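Local structure of uracil-DNA glycosylase (Nitratifractor salsuginis, 5X3G) at residues A[59-62]-A[63-66]; A[154-157]-A[158-162]. The protein is a uracil-DNA glycosylase, an enzyme built around a four-stranded parallel beta-sheet with helices packed about it. All coordinates share one frame; numbering follows the deposited sequence.

Contact 1: A[59-62]-A[63-66]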
loop_
_atom_site.group_PDB
_atom_site.type_symbol
_atom_site.label_atom_id
_atom_site.label_comp_id
_atom_site.label_asym_id
_atom_site.label_seq_id
_atom_site.Cartn_x
_atom_site.Cartn_y
_atom_site.Cartn_z
ATOM N N LEU A 59 -4.273 -11.694 -1.276
ATOM C CA LEU A 59 -2.822 -11.537 -1.209
ATOM C C LEU A 59 -2.313 -10.546 -2.249
ATOM O O LEU A 59 -1.341 -9.820 -2.004
ATOM C CB LEU A 59 -2.146 -12.896 -1.396
ATOM C CG LEU A 59 -2.279 -13.887 -0.240
ATOM C CD1 LEU A 59 -1.749 -15.259 -0.636
ATOM C CD2 LEU A 59 -1.555 -13.367 0.995
ATOM N N LEU A 60 -2.969 -10.491 -3.411
ATOM C CA LEU A 60 -2.537 -9.674 -4.538
ATOM C C LEU A 60 -3.539 -8.572 -4.867
ATOM O O LEU A 60 -3.624 -8.130 -6.015
ATOM C CB LEU A 60 -2.308 -10.553 -5.763
ATOM C CG LEU A 60 -1.352 -11.732 -5.596
ATOM C CD1 LEU A 60 -1.536 -12.714 -6.736
ATOM C CD2 LEU A 60 0.085 -11.244 -5.537
ATOM N N ALA A 61 -4.302 -8.120 -3.866
ATOM C CA ALA A 61 -5.337 -7.120 -4.113
ATOM C C ALA A 61 -4.763 -5.826 -4.681
ATOM O O ALA A 61 -5.472 -5.086 -5.377
ATOM C CB ALA A 61 -6.107 -6.830 -2.826
ATOM N N ALA A 62 -3.489 -5.539 -4.401
ATOM C CA ALA A 62 -2.856 -4.347 -4.949
ATOM C C ALA A 62 -2.721 -4.401 -6.467
ATOM O O ALA A 62 -2.553 -3.353 -7.102
ATOM C CB ALA A 62 -1.484 -4.146 -4.309
ATOM N N PHE A 63 -2.796 -5.590 -7.062
ATOM C CA PHE A 63 -2.693 -5.768 -8.505
ATOM C C PHE A 63 -4.045 -5.967 -9.179
ATOM O O PHE A 63 -4.089 -6.209 -10.390
ATOM C CB PHE A 63 -1.789 -6.969 -8.828
ATOM C CG PHE A 63 -0.413 -6.891 -8.216
ATOM C CD1 PHE A 63 0.667 -6.437 -8.958
ATOM C CD2 PHE A 63 -0.193 -7.293 -6.907
ATOM C CE1 PHE A 63 1.938 -6.373 -8.402
ATOM C CE2 PHE A 63 1.072 -7.230 -6.345
ATOM C CZ PHE A 63 2.136 -6.771 -7.094
ATOM N N SER A 64 -5.145 -5.872 -8.431
ATOM C CA SER A 64 -6.451 -6.279 -8.937
ATOM C C SER A 64 -7.143 -5.211 -9.773
ATOM O O SER A 64 -8.216 -5.484 -10.326
ATOM C CB SER A 64 -7.359 -6.682 -7.772
ATOM O OG SER A 64 -7.571 -5.595 -6.888
ATOM N N THR A 65 -6.576 -4.012 -9.879
ATOM C CA THR A 65 -7.182 -2.967 -10.694
ATOM C C THR A 65 -6.160 -2.390 -11.663
ATOM O O THR A 65 -6.398 -2.348 -12.876
ATOM C CB THR A 65 -7.762 -1.859 -9.815
ATOM O OG1 THR A 65 -8.648 -2.431 -8.847
ATOM C CG2 THR A 65 -8.529 -0.858 -10.665
ATOM N N LEU A 66 -5.024 -1.943 -11.134
ATOM C CA LEU A 66 -3.954 -1.428 -11.975
ATOM C C LEU A 66 -3.450 -2.503 -12.930
ATOM O O LEU A 66 -3.337 -3.678 -12.570
ATOM C CB LEU A 66 -2.795 -0.924 -11.113
ATOM C CG LEU A 66 -2.959 0.370 -10.315
ATOM C CD1 LEU A 66 -1.778 0.551 -9.378
ATOM C CD2 LEU A 66 -3.088 1.560 -11.250
HETATM O O HOH W 1 -4.760 -2.298 -8.422
#
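L60 and F63 meet on the packed side of a short 3-10 turn, where CB of L60 lies 4.1 Å from CD2 of the F63 ring. The two side chains cross at a slant. In F63 the ring carbon CG stands beside the backbone N and anti to the carbonyl carbon (chi1 -55°), which lays the ring edge, in its own plane, against the carbonyl oxygen of L60. That oxygen also receives the amide of F63 (N to O 2.9 Å), the i to i+3 bond expected of a 3-10 turn. A62, whose side chain ends at CB, lets the turn wind close to the ring, its CB 4.3 Å from CD2 of F63.

The solvent side begins at S64, more open but firmly hydrogen-bonded. Its short hydroxyl suits the place because it can fold back on the turn: OG bonds to the carbonyl oxygen of A61 at 2.6 Å, while the amide N of S64 reaches the same A61 O from 3.2 Å, a second i to i+3 bond. One oxygen is thus held by two donors from a single residue. The looser end follows at the exposed T65, where a water takes over the bridging, giving a hydrogen bond to O of A62 and accepting one from N of L66 at 2.7 Å.

Around this loop, which leads from helix 40-48 to strand 73-77, L60 rests on L17 and L18 of helix 11-20. A62 and F63 press on L165 of strand 164-168, and the rings of W27 and F63 meet edge-to-face.

Contact 2: A[154-157]-A[158-162]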
loop_
_atom_site.group_PDB
_atom_site.type_symbol
_atom_site.label_atom_id
_atom_site.label_comp_id
_atom_site.label_asym_id
_atom_site.label_seq_id
_atom_site.Cartn_x
_atom_site.Cartn_y
_atom_site.Cartn_z
ATOM N N GLU A 154 -12.642 4.584 -1.046
ATOM C CA GLU A 154 -12.467 5.598 -2.082
ATOM C C GLU A 154 -11.081 6.229 -2.036
ATOM O O GLU A 154 -10.570 6.664 -3.074
ATOM C CB GLU A 154 -13.544 6.673 -1.944
ATOM C CG GLU A 154 -14.951 6.122 -1.803
ATOM C CD GLU A 154 -15.973 7.205 -1.530
ATOM O OE1 GLU A 154 -15.680 8.111 -0.723
ATOM O OE2 GLU A 154 -17.069 7.154 -2.127
ATOM N N LEU A 155 -10.469 6.313 -0.851
ATOM C CA LEU A 155 -9.083 6.762 -0.772
ATOM C C LEU A 155 -8.147 5.758 -1.434
ATOM O O LEU A 155 -7.231 6.143 -2.172
ATOM C CB LEU A 155 -8.687 6.994 0.688
ATOM C CG LEU A 155 -7.222 7.314 1.004
ATOM C CD1 LEU A 155 -6.756 8.528 0.218
ATOM C CD2 LEU A 155 -7.026 7.537 2.498
ATOM N N ARG A 156 -8.362 4.465 -1.179
ATOM C CA ARG A 156 -7.630 3.425 -1.898
ATOM C C ARG A 156 -7.819 3.561 -3.408
ATOM O O ARG A 156 -6.846 3.560 -4.179
ATOM C CB ARG A 156 -8.096 2.055 -1.395
ATOM C CG ARG A 156 -7.323 0.850 -1.904
ATOM C CD ARG A 156 -7.964 0.284 -3.160
ATOM N NE ARG A 156 -9.234 -0.378 -2.866
ATOM C CZ ARG A 156 -10.110 -0.757 -3.790
ATOM N NH1 ARG A 156 -11.242 -1.349 -3.431
ATOM N NH2 ARG A 156 -9.855 -0.544 -5.073
ATOM N N GLU A 157 -9.075 3.690 -3.844
ATOM C CA GLU A 157 -9.370 3.840 -5.265
ATOM C C GLU A 157 -8.677 5.061 -5.853
ATOM O O GLU A 157 -8.238 5.037 -7.006
ATOM C CB GLU A 157 -10.882 3.936 -5.478
ATOM C CG GLU A 157 -11.632 2.639 -5.236
ATOM C CD GLU A 157 -13.137 2.824 -5.275
ATOM O OE1 GLU A 157 -13.607 3.964 -5.072
ATOM O OE2 GLU A 157 -13.853 1.829 -5.511
ATOM N N ASN A 158 -8.572 6.142 -5.076
ATOM C CA ASN A 158 -7.894 7.337 -5.566
ATOM C C ASN A 158 -6.385 7.139 -5.637
ATOM O O ASN A 158 -5.736 7.687 -6.535
ATOM C CB ASN A 158 -8.229 8.540 -4.685
ATOM C CG ASN A 158 -9.646 9.038 -4.888
ATOM O OD1 ASN A 158 -10.326 8.652 -5.842
ATOM N ND2 ASN A 158 -10.093 9.914 -3.998
ATOM N N PHE A 159 -5.807 6.387 -4.695
ATOM C CA PHE A 159 -4.422 5.953 -4.854
ATOM C C PHE A 159 -4.231 5.262 -6.195
ATOM O O PHE A 159 -3.285 5.556 -6.935
ATOM C CB PHE A 159 -4.016 5.004 -3.726
ATOM C CG PHE A 159 -3.455 5.686 -2.516
ATOM C CD1 PHE A 159 -2.263 6.389 -2.588
ATOM C CD2 PHE A 159 -4.098 5.587 -1.295
ATOM C CE1 PHE A 159 -1.740 7.003 -1.467
ATOM C CE2 PHE A 159 -3.580 6.197 -0.173
ATOM C CZ PHE A 159 -2.396 6.906 -0.258
ATOM N N GLU A 160 -5.132 4.330 -6.522
ATOM C CA GLU A 160 -4.978 3.590 -7.770
ATOM C C GLU A 160 -5.214 4.473 -8.993
ATOM O O GLU A 160 -4.550 4.291 -10.019
ATOM C CB GLU A 160 -5.909 2.380 -7.774
ATOM C CG GLU A 160 -5.508 1.338 -6.738
ATOM C CD GLU A 160 -6.432 0.143 -6.700
ATOM O OE1 GLU A 160 -7.663 0.343 -6.764
ATOM O OE2 GLU A 160 -5.925 -0.996 -6.600
ATOM N N ARG A 161 -6.137 5.437 -8.902
ATOM C CA ARG A 161 -6.327 6.386 -9.995
ATOM C C ARG A 161 -5.052 7.160 -10.285
ATOM O O ARG A 161 -4.771 7.485 -11.445
ATOM C CB ARG A 161 -7.459 7.364 -9.671
ATOM C CG ARG A 161 -8.864 6.803 -9.796
ATOM C CD ARG A 161 -9.881 7.921 -9.637
ATOM N NE ARG A 161 -11.239 7.511 -9.977
ATOM C CZ ARG A 161 -12.096 6.979 -9.114
ATOM N NH1 ARG A 161 -11.731 6.784 -7.855
ATOM N NH2 ARG A 161 -13.316 6.641 -9.508
ATOM N N SER A 162 -4.273 7.461 -9.249
ATOM C CA SER A 162 -3.005 8.153 -9.396
ATOM C C SER A 162 -1.860 7.211 -9.746
ATOM O O SER A 162 -0.706 7.649 -9.781
ATOM C CB SER A 162 -2.682 8.924 -8.114
ATOM O OG SER A 162 -3.658 9.929 -7.880
#
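R156 and E160, one helical turn apart on helix 152-161, are joined by a salt bridge. From CB the arginine runs to CG, which stands anti to the backbone N, and the chain then bends at chi2 (-92°) and again at chi3, which brings its end round to the next turn. Its CD passes 3.6 Å from OE1 of E160, CZ comes within 4.0 Å of that OE1, and NH2 donates to it at 2.9 Å. The oxygen lies at the guanidinium edge, close to its plane, but is itself met from above the carboxylate plane, the two flat groups being 82° apart. CG of E157 lies above one guanidinium face, offset toward its rim, and the side chain also touches Y90. A long, flexible arginine suits the place because it can reach a glutamate at i+4.

On the inward side L155 and F159 point the same way, and CD1 of the leucine is 4.0 Å from CE2 of the ring; F159 continues onto V164 and L166 of strand 164-168. The third pair is looser: CB of E157 approaches NH1 of R161 at 3.8 Å, while OE1 of E157 stays 4.4 Å from NH1, beyond a salt bridge. NH1 of R161 also gives a weak hydrogen bond to OD1 of N158. ND2 of N158 bonds to O of L251, fastening the helix to the C-terminal segment, and OE1 of E154 accepts hydrogen bonds from the amides of S150 and Q151. Beneath all this run the i to i+4 backbone bonds, such as N of F159 to O of L155.

Chemically, the helix is apolar where L155 and F159 lie, with charged and amide side chains on its other sides. The salt bridge gives the carboxylate of E160, a buried residue, a partner of opposite charge.

How the contacts relate
From the N terminus the chain first passes through contact 1, two overlapping tight turns in the loop between helix 40-48 and strand 73-77. Much later it enters contact 2, two turns of helix 152-161 just before strand 164-168. Each closes a short local span; they stand in series, neither enclosing nor crossing the other. In space their centres are about 12 Å apart, and they touch: CD2 of L66 packs 3.3 Å from the backbone O of E160. Both also lean on strand 164-168, an outermost strand of the parallel sheet, contact 1 through L165 and contact 2 through V164 and L166.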